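Local coordinates for protein 2-hydroxyisobutyryl-CoA mutase large subunit (Aquincola tertiaricarbonis, PDB 4R3U) that isomerises 2-hydroxyisobutyryl-CoA and (S)-3-hydroxybutyryl-CoA together with a small cobalamin-binding subunit, as the substrate-binding large subunit of the heterotetramer, at residues Leu165-Glu171 against Arg197-Lys203; Ser174-Asn180 against Ser205-Asp211; Leu187-Val191 against Leu244-Asn248. All coordinates share one frame; numbering follows the deposited sequence.

The three contacts illustrate how chemistry follows position in a parallel beta/alpha barrel. Contact 1 lies farthest from the chain centre and is only partly buried; it joins two helix-to-strand loops mainly through charged and polar groups that grip backbone atoms. Contact 2 is buried, and there the strands reached from those same loops pair side by side, with polar side chains turned to the acyl-CoA. Contact 3 is also buried but wholly apolar between its segments: helix 183-196, which connects the strands of contact 2, packs on the turn leading into the next strand, 247-248. Contacts 2 and 3 both reach the bound 3KK, at different places along its length.

Contact 1. Residues Leu165-Glu171 against Arg197-Lys203; sequences LADIDLE and RGYDLNK
Glu171 lies against the ring of Tyr199 and reaches past it to the backbone, and it buries more surface in this contact than any other residue. Its CG stands anti to the carbonyl carbon (chi1 -79°), which sends the side chain across to the facing loop. There Glu171 CD comes within 3.4 Å of Tyr199 CD1, the carboxylate inclined to the ring by 33°. The oxygen OE2 of Glu171 accepts the backbone N-H of Asp200 at 3.0 Å, in a nearly straight bond (164°) that uses the anti side of the carboxylate. A long salt bridge, 3.9 Å from Glu171 OE2 to Lys203 NZ, adds a second and looser hold.

Tyr199 is next in buried surface. Leu170 crosses it at about a right angle, with Leu170 CB 3.5 Å from Tyr199 CE2, while Arg197 CB sits over the centre of one ring face. Tyr199 OH accepts from Arg197 NH1 at 3.1 Å and, weakly, from the backbone N of Leu170. Two donors therefore help to fix the position of the hydroxyl.

Arg197 illustrates how one guanidinium can bind both ends of a turn. Leu165 to Ile168 form a type II beta turn; Arg197 NH2 donates to Leu165 O and Arg197 NH1 to Ile168 O, each at 2.6 Å and each close to the guanidinium plane. Leu165 O also takes the turn's own bond from Ile168 N, on the opposite face of its carbonyl.

The two segments are successive helix-to-strand loops of the barrel, the second leaving helix 183-196 through a Schellman motif at Gly198. Leu165 and Leu170 anchor the first loop, packing on Tyr190 and Leu193 of that helix and on Val175 of strand 175-178.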
# COMPACT_ATOMS: atom_id res chain seq x y z
N LEU A 165 -6.46 17.83 -27.66
CA LEU A 165 -7.62 16.94 -27.58
C LEU A 165 -7.93 16.23 -28.90
O LEU A 165 -9.04 15.73 -29.09
CB LEU A 165 -8.84 17.73 -27.03
CG LEU A 165 -8.72 18.19 -25.56
CD1 LEU A 165 -9.72 19.27 -25.22
CD2 LEU A 165 -8.84 17.00 -24.57
N ALA A 166 -6.92 16.12 -29.79
CA ALA A 166 -7.04 15.44 -31.07
C ALA A 166 -7.42 13.99 -30.84
O ALA A 166 -6.86 13.35 -29.95
CB ALA A 166 -5.73 15.53 -31.84
N ASP A 167 -8.40 13.49 -31.61
CA ASP A 167 -8.91 12.11 -31.54
C ASP A 167 -9.50 11.72 -30.16
O ASP A 167 -9.55 10.54 -29.82
CB ASP A 167 -7.85 11.07 -32.03
CG ASP A 167 -7.00 11.53 -33.20
OD1 ASP A 167 -7.55 11.67 -34.33
OD2 ASP A 167 -5.79 11.78 -32.99
N ILE A 168 -9.95 12.72 -29.37
CA ILE A 168 -10.53 12.49 -28.05
C ILE A 168 -12.00 12.83 -28.09
O ILE A 168 -12.32 13.98 -28.37
CB ILE A 168 -9.78 13.30 -26.93
CG1 ILE A 168 -8.23 13.03 -26.89
CG2 ILE A 168 -10.45 13.12 -25.55
CD1 ILE A 168 -7.71 11.68 -26.29
N ASP A 169 -12.88 11.85 -27.82
CA ASP A 169 -14.35 12.10 -27.88
C ASP A 169 -14.76 12.76 -26.60
O ASP A 169 -14.95 12.08 -25.60
CB ASP A 169 -15.15 10.79 -28.11
CG ASP A 169 -16.59 11.00 -28.52
OD1 ASP A 169 -17.19 12.00 -28.10
OD2 ASP A 169 -17.10 10.15 -29.28
N LEU A 170 -14.91 14.09 -26.62
CA LEU A 170 -15.22 14.89 -25.43
C LEU A 170 -16.55 14.59 -24.76
O LEU A 170 -16.70 14.86 -23.55
CB LEU A 170 -14.99 16.41 -25.64
CG LEU A 170 -13.69 16.84 -26.32
CD1 LEU A 170 -13.76 18.30 -26.72
CD2 LEU A 170 -12.49 16.53 -25.51
N GLU A 171 -17.50 14.01 -25.54
CA GLU A 171 -18.81 13.57 -25.06
C GLU A 171 -18.76 12.18 -24.39
O GLU A 171 -19.68 11.83 -23.66
CB GLU A 171 -19.78 13.50 -26.21
CG GLU A 171 -20.37 14.82 -26.63
CD GLU A 171 -21.21 14.63 -27.87
OE1 GLU A 171 -21.01 13.60 -28.56
OE2 GLU A 171 -22.09 15.48 -28.13
N ARG A 197 -16.77 20.89 -33.11
CA ARG A 197 -16.87 19.45 -33.24
C ARG A 197 -18.26 18.93 -33.40
O ARG A 197 -18.42 17.74 -33.67
CB ARG A 197 -16.18 18.76 -32.07
CG ARG A 197 -14.70 18.86 -32.19
CD ARG A 197 -14.15 17.73 -31.45
NE ARG A 197 -12.70 17.77 -31.43
CZ ARG A 197 -11.97 16.99 -30.65
NH1 ARG A 197 -12.56 16.12 -29.84
NH2 ARG A 197 -10.65 17.06 -30.68
N GLY A 198 -19.25 19.80 -33.19
CA GLY A 198 -20.66 19.46 -33.34
C GLY A 198 -21.23 18.71 -32.17
O GLY A 198 -22.22 17.99 -32.32
N TYR A 199 -20.58 18.84 -30.99
CA TYR A 199 -21.01 18.19 -29.75
C TYR A 199 -22.13 19.01 -29.10
O TYR A 199 -22.23 20.22 -29.32
CB TYR A 199 -19.85 18.10 -28.72
CG TYR A 199 -18.64 17.24 -29.07
CD1 TYR A 199 -18.78 16.07 -29.82
CD2 TYR A 199 -17.38 17.55 -28.57
CE1 TYR A 199 -17.67 15.24 -30.07
CE2 TYR A 199 -16.27 16.74 -28.84
CZ TYR A 199 -16.42 15.58 -29.58
OH TYR A 199 -15.33 14.79 -29.83
N ASP A 200 -22.94 18.34 -28.26
CA ASP A 200 -23.96 18.96 -27.42
C ASP A 200 -23.18 19.44 -26.17
O ASP A 200 -22.46 18.64 -25.53
CB ASP A 200 -25.06 17.93 -27.05
CG ASP A 200 -26.19 18.41 -26.15
OD1 ASP A 200 -26.14 19.56 -25.67
OD2 ASP A 200 -27.11 17.60 -25.88
N LEU A 201 -23.25 20.75 -25.87
CA LEU A 201 -22.51 21.35 -24.76
C LEU A 201 -22.92 20.78 -23.42
O LEU A 201 -22.06 20.55 -22.57
CB LEU A 201 -22.62 22.89 -24.75
CG LEU A 201 -22.09 23.66 -25.95
CD1 LEU A 201 -22.23 25.12 -25.72
CD2 LEU A 201 -20.62 23.36 -26.24
N ASN A 202 -24.23 20.49 -23.26
CA ASN A 202 -24.81 19.91 -22.06
C ASN A 202 -24.39 18.45 -21.80
O ASN A 202 -24.70 17.91 -20.74
CB ASN A 202 -26.33 20.11 -22.04
CG ASN A 202 -26.70 21.58 -21.97
OD1 ASN A 202 -26.25 22.34 -21.10
ND2 ASN A 202 -27.50 22.01 -22.94
N LYS A 203 -23.64 17.85 -22.75
CA LYS A 203 -23.10 16.48 -22.66
C LYS A 203 -21.60 16.50 -22.33
O LYS A 203 -21.00 15.44 -22.13
CB LYS A 203 -23.32 15.72 -23.99
CG LYS A 203 -24.74 15.27 -24.29
CD LYS A 203 -24.74 14.40 -25.54
CE LYS A 203 -26.03 14.42 -26.34
NZ LYS A 203 -25.76 14.20 -27.79

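Contact 2. Residues Ser174-Asn180 against Ser205-Asp211; sequences SVSFTIN and SGTVQAD. With 3KK (S-{(3R,5R,9R)-1-[(2R,3S,4R,5R)-5-(6-amino-9H-purin-9-yl)-4-hydroxy-3-(phosphonooxy)tetrahydrofuran-2-yl]-3,5,9-trihydroxy-8,8-dimethyl-3,5-dioxido-10,14-dioxo-2,4,6-trioxa-11,15-diaza-3lambda~5~,5lambda~5~-diphosphaheptadecan-17-yl} 2-hydroxy-2-methylpropanethioate), chain F.
Gln209 links Asn180 to the acyl group of the ligand: its OE1 accepts from Asn180 ND2 at 3.2 Å, and its NE2 donates to the thioester oxygen O1 of 3KK at 3.2 Å, nearly straight at 168°, and likewise to O1 of bound 3-hydroxybutanoyl-CoA. CG anti to the backbone N (chi1 -167°) and an extended chain carry the amide that far. A leucine here, with neither N-H nor amide oxygen, would probably leave the thioester carbonyl less firmly placed and Asn180 ND2 to rely on Glu221. Thr207 and Ser176 share one face of the sheet: Thr207 OG1 stands 2.7 Å from 3KK OAP, and Ser176 OG approaches 3KK C5P to 3.2 Å.

Ser176 and Thr207 sit on paired parallel strands, 8° apart in direction, of a beta-alpha-beta unit whose crossover is helix 183-196, within the TIM barrel; Gln209 and Asn180 lie just beyond their C-terminal ends. Phe177 N donates to Thr207 O at 2.8 Å. Val175, Phe177 and Val208 turn to the other face; just past the strand, Ile179 CG2 packs 3.7 Å from Val208 CG1.

Farther out, Asn180 OD1 receives Lys214 NZ, and Thr178 OG1 is hydrogen-bonded to Asp128, considered important for stereospecificity.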
# COMPACT_ATOMS: atom_id res chain seq x y z
N SER A 174 -14.53 12.46 -19.60
CA SER A 174 -14.42 13.77 -18.93
C SER A 174 -12.99 14.32 -19.05
O SER A 174 -12.01 13.56 -19.00
CB SER A 174 -14.86 13.72 -17.47
OG SER A 174 -14.07 12.84 -16.70
N VAL A 175 -12.89 15.65 -19.24
CA VAL A 175 -11.64 16.39 -19.40
C VAL A 175 -11.47 17.50 -18.35
O VAL A 175 -12.17 18.52 -18.41
CB VAL A 175 -11.45 16.93 -20.86
CG1 VAL A 175 -10.15 17.73 -21.00
CG2 VAL A 175 -11.51 15.79 -21.89
N SER A 176 -10.47 17.32 -17.47
CA SER A 176 -10.05 18.24 -16.42
C SER A 176 -8.85 19.11 -16.87
O SER A 176 -7.89 18.60 -17.48
CB SER A 176 -9.68 17.47 -15.14
OG SER A 176 -9.38 18.37 -14.08
N PHE A 177 -8.90 20.40 -16.55
CA PHE A 177 -7.86 21.40 -16.83
C PHE A 177 -7.39 22.02 -15.51
O PHE A 177 -8.19 22.63 -14.78
CB PHE A 177 -8.39 22.50 -17.76
CG PHE A 177 -8.64 22.14 -19.21
CD1 PHE A 177 -7.88 21.15 -19.84
CD2 PHE A 177 -9.59 22.82 -19.96
CE1 PHE A 177 -8.08 20.85 -21.19
CE2 PHE A 177 -9.80 22.53 -21.31
CZ PHE A 177 -9.03 21.57 -21.92
N THR A 178 -6.10 21.82 -15.15
CA THR A 178 -5.54 22.42 -13.93
C THR A 178 -5.11 23.85 -14.29
O THR A 178 -3.92 24.16 -14.41
CB THR A 178 -4.40 21.60 -13.41
OG1 THR A 178 -4.85 20.27 -13.26
CG2 THR A 178 -3.84 22.13 -12.12
N ILE A 179 -6.11 24.70 -14.49
CA ILE A 179 -5.94 26.07 -14.92
C ILE A 179 -6.62 26.99 -13.90
O ILE A 179 -7.64 26.63 -13.33
CB ILE A 179 -6.42 26.22 -16.40
CG1 ILE A 179 -5.95 27.56 -17.06
CG2 ILE A 179 -7.93 25.98 -16.55
CD1 ILE A 179 -4.53 27.55 -17.58
N ASN A 180 -5.98 28.12 -13.59
CA ASN A 180 -6.48 29.00 -12.54
C ASN A 180 -6.80 30.47 -12.92
O ASN A 180 -7.93 30.70 -13.34
CB ASN A 180 -5.68 28.82 -11.24
CG ASN A 180 -5.77 27.41 -10.72
OD1 ASN A 180 -6.77 27.03 -10.13
ND2 ASN A 180 -4.75 26.59 -10.95
N SER A 205 -18.59 16.66 -20.11
CA SER A 205 -18.18 16.45 -18.73
C SER A 205 -16.74 16.92 -18.63
O SER A 205 -15.92 16.61 -19.51
CB SER A 205 -18.33 14.99 -18.32
OG SER A 205 -18.25 14.85 -16.91
N GLY A 206 -16.46 17.72 -17.63
CA GLY A 206 -15.15 18.27 -17.40
C GLY A 206 -15.08 19.20 -16.22
O GLY A 206 -16.07 19.40 -15.50
N THR A 207 -13.90 19.78 -16.01
CA THR A 207 -13.56 20.68 -14.92
C THR A 207 -12.42 21.64 -15.32
O THR A 207 -11.50 21.26 -16.04
CB THR A 207 -13.06 19.86 -13.71
OG1 THR A 207 -13.89 18.72 -13.48
CG2 THR A 207 -12.93 20.68 -12.44
N VAL A 208 -12.48 22.88 -14.80
CA VAL A 208 -11.42 23.89 -14.78
C VAL A 208 -11.27 24.15 -13.28
O VAL A 208 -12.28 24.23 -12.57
CB VAL A 208 -11.70 25.18 -15.59
CG1 VAL A 208 -11.47 24.93 -17.08
CG2 VAL A 208 -13.11 25.73 -15.33
N GLN A 209 -10.03 24.11 -12.76
CA GLN A 209 -9.77 24.31 -11.33
C GLN A 209 -10.32 25.66 -10.85
O GLN A 209 -11.04 25.70 -9.84
CB GLN A 209 -8.27 24.14 -10.99
CG GLN A 209 -8.01 24.02 -9.51
CD GLN A 209 -6.67 23.43 -9.24
OE1 GLN A 209 -5.66 24.14 -9.11
NE2 GLN A 209 -6.62 22.10 -9.24
N ALA A 210 -10.02 26.75 -11.59
CA ALA A 210 -10.54 28.12 -11.43
C ALA A 210 -10.43 28.85 -10.06
O ALA A 210 -10.36 30.08 -10.05
CB ALA A 210 -11.96 28.21 -11.99
N ASP A 211 -10.44 28.12 -8.95
CA ASP A 211 -10.35 28.66 -7.57
C ASP A 211 -9.16 29.58 -7.39
O ASP A 211 -8.04 29.12 -7.21
CB ASP A 211 -10.33 27.52 -6.51
CG ASP A 211 -10.32 27.95 -5.06
OD1 ASP A 211 -10.25 29.18 -4.78
OD2 ASP A 211 -10.35 27.06 -4.19
C4 3KK F . -0.86 21.61 -9.74
C3 3KK F . -1.39 20.19 -9.51
C2 3KK F . -0.87 19.64 -8.18
O3 3KK F . -0.90 19.38 -10.56
C1 3KK F . -2.92 20.14 -9.51
O1 3KK F . -3.61 21.00 -8.96
S1P 3KK F . -3.56 18.73 -10.36
C2P 3KK F . -5.36 18.95 -10.24
C3P 3KK F . -6.06 17.99 -11.16
N4P 3KK F . -7.49 18.14 -10.96
C5P 3KK F . -8.36 17.17 -11.25
O5P 3KK F . -8.05 16.07 -11.72
C6P 3KK F . -9.81 17.55 -10.93
C7P 3KK F . -10.80 16.49 -11.39
N8P 3KK F . -12.16 16.85 -10.97
C9P 3KK F . -13.23 16.17 -11.43
O9P 3KK F . -13.13 15.24 -12.23
CAP 3KK F . -14.62 16.71 -10.98
OAP 3KK F . -14.65 18.15 -10.90
CBP 3KK F . -15.29 15.98 -9.76
CDP 3KK F . -16.73 16.46 -9.59
CEP 3KK F . -14.54 16.27 -8.45
CCP 3KK F . -15.35 14.46 -9.98
O6A 3KK F . -15.97 14.21 -11.26
P2A 3KK F . -15.88 12.84 -12.05
O4A 3KK F . -14.50 12.33 -12.01
O5A 3KK F . -16.51 13.06 -13.38
O3A 3KK F . -16.79 11.89 -11.11
P1A 3KK F . -18.41 12.00 -10.85
O1A 3KK F . -18.96 13.32 -11.22
O2A 3KK F . -18.66 11.49 -9.48
O5B 3KK F . -18.86 10.84 -11.90
C5B 3KK F . -19.20 11.11 -13.28
C4B 3KK F . -20.66 10.71 -13.55
O4B 3KK F . -20.98 9.40 -13.01
C3B 3KK F . -21.62 11.70 -12.89
O3B 3KK F . -22.76 11.88 -13.78
P3B 3KK F . -23.06 13.25 -14.57
O8A 3KK F . -23.22 14.23 -13.47
O7A 3KK F . -21.86 13.41 -15.42
O9A 3KK F . -24.30 12.91 -15.31
C2B 3KK F . -22.04 10.99 -11.62
O2B 3KK F . -23.32 11.42 -11.15
C1B 3KK F . -22.05 9.54 -12.05
N9A 3KK F . -21.80 8.60 -10.91
C8A 3KK F . -20.71 8.46 -10.16
N7A 3KK F . -20.94 7.51 -9.27
C5A 3KK F . -22.17 7.03 -9.47
C4A 3KK F . -22.70 7.71 -10.51
N3A 3KK F . -23.96 7.44 -10.96
C2A 3KK F . -24.73 6.42 -10.35
N1A 3KK F . -24.13 5.73 -9.27
C6A 3KK F . -22.89 6.06 -8.85
N6A 3KK F . -22.31 5.42 -7.83
O HOH W 1 -10.13 31.62 -12.21

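Contact 3. Residues Leu187-Val191 against Leu244-Asn248; sequences LAMYV and LKRYN. With 3KK (S-{(3R,5R,9R)-1-[(2R,3S,4R,5R)-5-(6-amino-9H-purin-9-yl)-4-hydroxy-3-(phosphonooxy)tetrahydrofuran-2-yl]-3,5,9-trihydroxy-8,8-dimethyl-3,5-dioxido-10,14-dioxo-2,4,6-trioxa-11,15-diaza-3lambda~5~,5lambda~5~-diphosphaheptadecan-17-yl} 2-hydroxy-2-methylpropanethioate), chain F.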
# COMPACT_ATOMS: atom_id res chain seq x y z
N LEU A 187 -11.74 27.61 -20.60
CA LEU A 187 -13.13 27.18 -20.65
C LEU A 187 -13.81 27.69 -21.96
O LEU A 187 -14.58 26.95 -22.58
CB LEU A 187 -13.92 27.64 -19.40
CG LEU A 187 -15.41 27.25 -19.35
CD1 LEU A 187 -15.64 25.72 -19.48
CD2 LEU A 187 -16.08 27.84 -18.13
N ALA A 188 -13.49 28.93 -22.38
CA ALA A 188 -13.99 29.51 -23.62
C ALA A 188 -13.50 28.68 -24.81
O ALA A 188 -14.28 28.42 -25.72
CB ALA A 188 -13.52 30.94 -23.76
N MET A 189 -12.22 28.23 -24.77
CA MET A 189 -11.60 27.40 -25.80
C MET A 189 -12.22 26.04 -25.87
O MET A 189 -12.42 25.51 -26.98
CB MET A 189 -10.09 27.26 -25.57
CG MET A 189 -9.29 28.46 -25.98
SD MET A 189 -7.54 28.25 -25.59
CE MET A 189 -6.93 29.89 -25.97
N TYR A 190 -12.55 25.46 -24.68
CA TYR A 190 -13.18 24.15 -24.59
C TYR A 190 -14.57 24.18 -25.24
O TYR A 190 -14.89 23.29 -26.04
CB TYR A 190 -13.24 23.67 -23.13
CG TYR A 190 -13.49 22.18 -22.99
CD1 TYR A 190 -12.47 21.26 -23.24
CD2 TYR A 190 -14.72 21.70 -22.57
CE1 TYR A 190 -12.69 19.88 -23.08
CE2 TYR A 190 -14.95 20.33 -22.41
CZ TYR A 190 -13.93 19.42 -22.66
OH TYR A 190 -14.17 18.07 -22.49
N VAL A 191 -15.36 25.24 -24.91
CA VAL A 191 -16.70 25.47 -25.44
C VAL A 191 -16.64 25.65 -26.95
O VAL A 191 -17.37 24.97 -27.67
CB VAL A 191 -17.46 26.60 -24.69
CG1 VAL A 191 -18.76 27.00 -25.40
CG2 VAL A 191 -17.74 26.20 -23.25
N LEU A 244 -23.72 24.77 -19.37
CA LEU A 244 -23.00 23.49 -19.34
C LEU A 244 -23.45 22.56 -18.19
O LEU A 244 -22.76 22.42 -17.17
CB LEU A 244 -21.47 23.73 -19.29
CG LEU A 244 -20.83 24.68 -20.28
CD1 LEU A 244 -19.50 25.15 -19.77
CD2 LEU A 244 -20.69 24.04 -21.64
N LYS A 245 -24.60 21.90 -18.40
CA LYS A 245 -25.25 20.98 -17.46
C LYS A 245 -24.36 19.92 -16.80
O LYS A 245 -24.54 19.66 -15.60
CB LYS A 245 -26.50 20.34 -18.09
CG LYS A 245 -27.68 21.32 -18.20
CD LYS A 245 -29.03 20.58 -18.40
CE LYS A 245 -29.43 20.41 -19.85
NZ LYS A 245 -30.90 20.22 -20.02
N ARG A 246 -23.44 19.29 -17.56
CA ARG A 246 -22.59 18.22 -17.03
C ARG A 246 -21.16 18.68 -16.63
O ARG A 246 -20.34 17.86 -16.20
CB ARG A 246 -22.55 17.04 -18.00
CG ARG A 246 -23.76 16.17 -17.90
CD ARG A 246 -23.63 14.92 -18.72
NE ARG A 246 -22.83 13.92 -18.03
CZ ARG A 246 -21.82 13.26 -18.59
NH1 ARG A 246 -21.51 13.47 -19.87
NH2 ARG A 246 -21.11 12.38 -17.88
N TYR A 247 -20.89 19.99 -16.76
CA TYR A 247 -19.59 20.60 -16.44
C TYR A 247 -19.44 21.08 -14.99
O TYR A 247 -20.39 21.64 -14.41
CB TYR A 247 -19.27 21.74 -17.43
CG TYR A 247 -17.79 21.97 -17.61
CD1 TYR A 247 -17.06 21.25 -18.55
CD2 TYR A 247 -17.10 22.90 -16.83
CE1 TYR A 247 -15.70 21.47 -18.73
CE2 TYR A 247 -15.74 23.11 -16.99
CZ TYR A 247 -15.03 22.39 -17.93
OH TYR A 247 -13.69 22.60 -18.10
N ASN A 248 -18.23 20.88 -14.42
CA ASN A 248 -17.84 21.30 -13.08
C ASN A 248 -17.01 22.59 -13.20
O ASN A 248 -15.86 22.52 -13.62
CB ASN A 248 -17.06 20.18 -12.39
CG ASN A 248 -17.84 18.90 -12.32
OD1 ASN A 248 -18.86 18.83 -11.66
ND2 ASN A 248 -17.39 17.87 -13.03
C4 3KK F . -0.86 21.61 -9.74
C3 3KK F . -1.39 20.19 -9.51
C2 3KK F . -0.87 19.64 -8.18
O3 3KK F . -0.90 19.38 -10.56
C1 3KK F . -2.92 20.14 -9.51
O1 3KK F . -3.61 21.00 -8.96
S1P 3KK F . -3.56 18.73 -10.36
C2P 3KK F . -5.36 18.95 -10.24
C3P 3KK F . -6.06 17.99 -11.16
N4P 3KK F . -7.49 18.14 -10.96
C5P 3KK F . -8.36 17.17 -11.25
O5P 3KK F . -8.05 16.07 -11.72
C6P 3KK F . -9.81 17.55 -10.93
C7P 3KK F . -10.80 16.49 -11.39
N8P 3KK F . -12.16 16.85 -10.97
C9P 3KK F . -13.23 16.17 -11.43
O9P 3KK F . -13.13 15.24 -12.23
CAP 3KK F . -14.62 16.71 -10.98
OAP 3KK F . -14.65 18.15 -10.90
CBP 3KK F . -15.29 15.98 -9.76
CDP 3KK F . -16.73 16.46 -9.59
CEP 3KK F . -14.54 16.27 -8.45
CCP 3KK F . -15.35 14.46 -9.98
O6A 3KK F . -15.97 14.21 -11.26
P2A 3KK F . -15.88 12.84 -12.05
O4A 3KK F . -14.50 12.33 -12.01
O5A 3KK F . -16.51 13.06 -13.38
O3A 3KK F . -16.79 11.89 -11.11
P1A 3KK F . -18.41 12.00 -10.85
O1A 3KK F . -18.96 13.32 -11.22
O2A 3KK F . -18.66 11.49 -9.48
O5B 3KK F . -18.86 10.84 -11.90
C5B 3KK F . -19.20 11.11 -13.28
C4B 3KK F . -20.66 10.71 -13.55
O4B 3KK F . -20.98 9.40 -13.01
C3B 3KK F . -21.62 11.70 -12.89
O3B 3KK F . -22.76 11.88 -13.78
P3B 3KK F . -23.06 13.25 -14.57
O8A 3KK F . -23.22 14.23 -13.47
O7A 3KK F . -21.86 13.41 -15.42
O9A 3KK F . -24.30 12.91 -15.31
C2B 3KK F . -22.04 10.99 -11.62
O2B 3KK F . -23.32 11.42 -11.15
C1B 3KK F . -22.05 9.54 -12.05
N9A 3KK F . -21.80 8.60 -10.91
C8A 3KK F . -20.71 8.46 -10.16
N7A 3KK F . -20.94 7.51 -9.27
C5A 3KK F . -22.17 7.03 -9.47
C4A 3KK F . -22.70 7.71 -10.51
N3A 3KK F . -23.96 7.44 -10.96
C2A 3KK F . -24.73 6.42 -10.35
N1A 3KK F . -24.13 5.73 -9.27
C6A 3KK F . -22.89 6.06 -8.85
N6A 3KK F . -22.31 5.42 -7.83
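Helix 183-196 of the TIM barrel packs, through Leu187, Tyr190 and Val191, on the turn that brings the chain into strand 247-248. Leu244 to Tyr247 form a type I beta turn just after helix 226-243. Its end residues, Leu244 and Tyr247, face helix 183-196, while Arg246 between them serves the bound 3KK instead.

Leu187 meets both a ring and a leucine: with CG anti to the backbone N (chi1 180°), its CD1 lies over one face of the Tyr247 ring, 4.0 Å from the centroid and 28° off the normal, a CH-pi contact. The same methyl, Leu187 CD1, meets Leu244 CD1 at 3.9 Å. One turn farther along the helix, Val191 CG2 rests 4.0 Å from Leu244 CD2, the two side chains meeting at a slant. Tyr190 supplies the remaining contact, its ring inclined by 49° to that of Tyr247 with the centroids 5.9 Å apart, the two rings meeting obliquely. Tyr190 also meets the ring of Phe177 at about a right angle, so the helix is keyed to strand 175-178 as well. Tyr247 in turn touches Val208 of strand 206-208.

The other side of the turn belongs to the ligand pocket. Asn248 comes near the pantetheine arm, and its OD1 accepts from Arg295 and Arg339. Arg246, whose chain bends at the bond between CG and CD, binds the 3'-phosphate of the CoA moiety. Arg246 NH2 donates to the phosphate oxygen O7A of 3KK at 2.8 Å, and O7A lies at the guanidinium edge; the one N-H of Arg246 NE is shared between O7A, at 2.8 Å, and O9A, at 3.3 Å.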